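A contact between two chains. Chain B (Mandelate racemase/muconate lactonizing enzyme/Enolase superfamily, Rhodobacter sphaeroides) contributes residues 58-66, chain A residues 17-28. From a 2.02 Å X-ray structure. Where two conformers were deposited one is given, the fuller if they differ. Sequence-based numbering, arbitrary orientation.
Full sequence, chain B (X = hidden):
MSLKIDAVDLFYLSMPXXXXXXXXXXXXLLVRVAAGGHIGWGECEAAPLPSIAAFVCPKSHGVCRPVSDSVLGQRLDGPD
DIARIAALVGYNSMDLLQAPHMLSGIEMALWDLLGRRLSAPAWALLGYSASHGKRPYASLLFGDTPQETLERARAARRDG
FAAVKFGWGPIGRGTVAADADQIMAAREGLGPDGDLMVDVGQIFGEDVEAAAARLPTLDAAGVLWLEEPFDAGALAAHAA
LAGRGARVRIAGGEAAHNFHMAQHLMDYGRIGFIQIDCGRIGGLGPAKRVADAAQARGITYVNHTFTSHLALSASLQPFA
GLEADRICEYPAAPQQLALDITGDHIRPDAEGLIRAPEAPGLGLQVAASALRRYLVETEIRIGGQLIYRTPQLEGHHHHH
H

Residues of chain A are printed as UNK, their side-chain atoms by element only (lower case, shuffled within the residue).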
# COMPACT_ATOMS: atom_id res chain seq x y z
N PRO B 58 -17.71 -4.42 4.79
CA PRO B 58 -18.09 -3.94 6.11
C PRO B 58 -16.89 -3.26 6.78
O PRO B 58 -15.73 -3.68 6.56
CB PRO B 58 -18.47 -5.23 6.86
CG PRO B 58 -18.85 -6.19 5.78
CD PRO B 58 -17.91 -5.88 4.64
N LYS B 59 -17.13 -2.21 7.56
CA LYS B 59 -15.99 -1.57 8.22
C LYS B 59 -15.39 -2.51 9.26
O LYS B 59 -16.09 -3.34 9.84
CB LYS B 59 -16.34 -0.21 8.80
CG LYS B 59 -17.16 -0.25 10.08
CD LYS B 59 -17.30 1.19 10.60
CE LYS B 59 -17.97 1.22 11.94
NZ LYS B 59 -19.44 1.34 11.77
N SER B 60 -14.09 -2.39 9.44
CA SER B 60 -13.38 -3.11 10.51
C SER B 60 -13.33 -2.29 11.78
O SER B 60 -13.26 -2.83 12.89
CB SER B 60 -11.97 -3.45 10.07
OG SER B 60 -12.03 -4.51 9.14
N HIS B 61 -13.34 -0.97 11.59
CA HIS B 61 -13.29 -0.01 12.69
C HIS B 61 -13.27 1.38 12.07
O HIS B 61 -13.42 1.51 10.86
CB HIS B 61 -12.09 -0.26 13.63
CG HIS B 61 -10.74 -0.14 12.97
ND1 HIS B 61 -9.99 -1.24 12.61
CD2 HIS B 61 -10.01 0.94 12.63
CE1 HIS B 61 -8.85 -0.84 12.08
NE2 HIS B 61 -8.84 0.48 12.07
N GLY B 62 -13.07 2.42 12.89
CA GLY B 62 -13.24 3.80 12.42
C GLY B 62 -12.27 4.28 11.35
O GLY B 62 -12.59 5.20 10.62
N VAL B 63 -11.07 3.68 11.28
CA VAL B 63 -10.09 4.05 10.25
C VAL B 63 -9.82 2.88 9.29
O VAL B 63 -8.81 2.84 8.58
CB VAL B 63 -8.78 4.75 10.81
CG1 VAL B 63 -9.15 6.06 11.49
CG2 VAL B 63 -8.00 3.87 11.79
N CYS B 64 -10.76 1.94 9.29
CA CYS B 64 -10.81 0.92 8.27
C CYS B 64 -12.24 0.79 7.74
O CYS B 64 -12.88 -0.25 7.86
CB CYS B 64 -10.31 -0.43 8.82
SG CYS B 64 -9.88 -1.62 7.52
N ARG B 65 -12.75 1.88 7.18
CA ARG B 65 -14.07 1.90 6.58
C ARG B 65 -14.03 1.60 5.07
O ARG B 65 -13.04 1.86 4.39
CB ARG B 65 -14.72 3.26 6.80
CG ARG B 65 -14.86 3.65 8.25
CD ARG B 65 -15.58 4.99 8.36
NE ARG B 65 -15.14 5.69 9.56
CZ ARG B 65 -15.76 6.74 10.09
NH1 ARG B 65 -16.87 7.21 9.52
NH2 ARG B 65 -15.27 7.31 11.19
N PRO B 66 -15.15 1.08 4.52
CA PRO B 66 -15.22 0.91 3.08
C PRO B 66 -14.99 2.29 2.43
O PRO B 66 -15.30 3.32 3.05
CB PRO B 66 -16.67 0.45 2.86
CG PRO B 66 -17.41 0.95 4.07
CD PRO B 66 -16.41 0.72 5.18
N UNK A 17 -21.46 -5.89 16.67
CA UNK A 17 -21.46 -4.49 16.30
C UNK A 17 -20.01 -4.05 16.12
O UNK A 17 -19.10 -4.51 16.83
c UNK A 17 -22.15 -3.65 17.39
c UNK A 17 -24.18 -5.05 18.13
o UNK A 17 -23.56 -5.50 19.13
o UNK A 17 -25.22 -5.59 17.68
c UNK A 17 -23.68 -3.78 17.44
N UNK A 18 -19.78 -3.18 15.14
CA UNK A 18 -18.47 -2.58 14.97
C UNK A 18 -18.72 -1.08 15.07
O UNK A 18 -19.65 -0.59 14.44
c UNK A 18 -17.65 -4.51 13.49
c UNK A 18 -17.85 -2.97 13.59
c UNK A 18 -16.52 -2.26 13.36
N UNK A 19 -17.92 -0.39 15.88
CA UNK A 19 -18.02 1.06 16.06
C UNK A 19 -16.94 1.79 15.28
O UNK A 19 -16.07 1.17 14.65
c UNK A 19 -18.78 0.61 18.46
c UNK A 19 -17.87 1.47 17.54
o UNK A 19 -16.49 1.33 17.93
N UNK A 20 -16.99 3.13 15.36
CA UNK A 20 -15.99 4.00 14.74
C UNK A 20 -14.78 4.28 15.63
O UNK A 20 -13.94 5.11 15.28
o UNK A 20 -18.50 5.78 12.82
o UNK A 20 -17.07 4.28 12.11
c UNK A 20 -16.62 5.31 14.24
c UNK A 20 -17.46 5.11 12.97
N UNK A 21 -14.66 3.59 16.77
CA UNK A 21 -13.38 3.58 17.49
C UNK A 21 -12.26 3.03 16.58
O UNK A 21 -12.49 2.09 15.80
c UNK A 21 -13.48 2.73 18.73
N UNK A 22 -11.05 3.60 16.71
CA UNK A 22 -9.86 3.13 15.98
C UNK A 22 -9.27 1.92 16.70
O UNK A 22 -8.18 1.97 17.29
c UNK A 22 -8.83 4.24 15.87
N UNK A 23 -10.02 0.83 16.64
CA UNK A 23 -9.78 -0.32 17.51
C UNK A 23 -9.84 -1.55 16.63
O UNK A 23 -10.92 -1.96 16.22
o UNK A 23 -9.91 -2.47 19.28
o UNK A 23 -11.58 -1.70 20.47
c UNK A 23 -10.78 -1.60 19.51
c UNK A 23 -10.88 -0.36 18.60
N UNK A 24 -8.66 -2.09 16.30
CA UNK A 24 -8.53 -3.27 15.44
C UNK A 24 -8.99 -4.60 16.03
O UNK A 24 -8.97 -5.63 15.36
N UNK A 25 -9.41 -4.59 17.29
CA UNK A 25 -9.85 -5.84 17.94
C UNK A 25 -11.31 -6.18 17.66
O UNK A 25 -11.80 -7.22 18.10
c UNK A 25 -9.56 -5.81 19.45
o UNK A 25 -10.46 -4.94 20.13
N UNK A 26 -12.00 -5.32 16.90
CA UNK A 26 -13.44 -5.49 16.64
C UNK A 26 -13.75 -6.55 15.60
O UNK A 26 -14.86 -7.05 15.55
o UNK A 26 -15.88 -1.78 17.06
n UNK A 26 -14.02 -0.81 16.28
c UNK A 26 -13.86 -3.04 17.23
c UNK A 26 -14.07 -4.17 16.22
c UNK A 26 -14.68 -1.81 16.84
N UNK A 27 -12.78 -6.84 14.74
CA UNK A 27 -12.94 -7.89 13.75
C UNK A 27 -11.59 -8.54 13.50
O UNK A 27 -10.59 -8.10 14.08
o UNK A 27 -11.66 -6.39 11.75
c UNK A 27 -13.70 -7.42 12.48
c UNK A 27 -12.83 -6.68 11.47
o UNK A 27 -13.33 -6.41 10.36
N UNK A 28 -11.57 -9.61 12.72
CA UNK A 28 -10.32 -10.34 12.46
C UNK A 28 -10.43 -11.15 11.19
O UNK A 28 -11.52 -11.54 10.78
c UNK A 28 -9.97 -11.29 13.65
O HOH W 1 -20.91 2.40 13.82
O HOH W 2 -11.36 -4.17 13.93
O HOH W 3 -15.71 -6.10 9.53

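Position 17 carries three side-chain carbons in a row, the last bearing two oxygens, and lies out of reach of chain B: Glu A17. Position 18 has one carbon carrying two more, a beta-branched apolar group pointing toward chain B, with one methyl near the backbone of Ser B60. This is Val A18; its CG1 lies 3.3 Å from Ser B60 O and 3.9 Å from Lys B59 CG, while its carbonyl O takes a weak hydrogen bond from Lys B59 NZ at 3.3 Å.

At 19 the first carbon bears one oxygen and one carbon, pointing away: Thr A19. Position 20 has two carbons, the second with two oxygens, whose end reaches two basic side chains of chain B, Lys B59 and Arg B65, so it is Asp A20. OD1 forms a long salt bridge with Lys B59 NZ at 3.8 Å and another with Arg B65 NE at 3.5 Å; it sits over one guanidinium face, so the latter rests on charge alone.

Position 21 has a single carbon, turned away: Ala A21. Its work is done by the backbone, with Gly B62 N donating to Ala A21 O at 3.0 Å, almost straight. Position 22, again one carbon, meets a valine methyl: Ala A22, CB 4.2 Å from Val B63 CG2.

Position 23 has two carbons, the second carrying two oxygens, and its CA-to-CB bond points away from chain B: Asp A23. Position 24 has no side-chain atoms, hence Gly A24, its CA 3.8 Å from His B61 ND1. Position 25, one carbon then one oxygen, makes no contact: Ser A25; its N and OG both donate to Asp A23 OD1, at 3.0 and 2.7 Å.

Position 26 has three carbons, the last carrying one oxygen and one nitrogen, pointing toward chain B, its first carbon near Ser B60 O and its nitrogen near His B61 CB: Gln A26. Its amide braces the loop, OE1 accepting from Thr A19 N at 2.7 Å and NE2 donating to Thr A19 O at 3.3 Å. Position 27, two carbons ending in two oxygens, meets a serine hydroxyl: Asp A27, whose OD2 accepts from Ser B60 OG at 2.6 Å. Position 28, one carbon facing away, is Ala A28.

The contact works by fitting backbone to backbone. Gly B62, in the turn from His B61 to Cys B64, approaches so closely that its CA lies 3.2 Å from Asp A20 O; an ideal CB there would stand 1.9 Å from that oxygen, a clash. Around this close approach, Asp A20 supplies charge and Asp A27 a short hydrogen bond, while a water links Asp A27 OD2 to Lys B59 O, at 2.5 and 2.8 Å from its oxygen.

Chain A (17-28) EVTDAADGSQDA
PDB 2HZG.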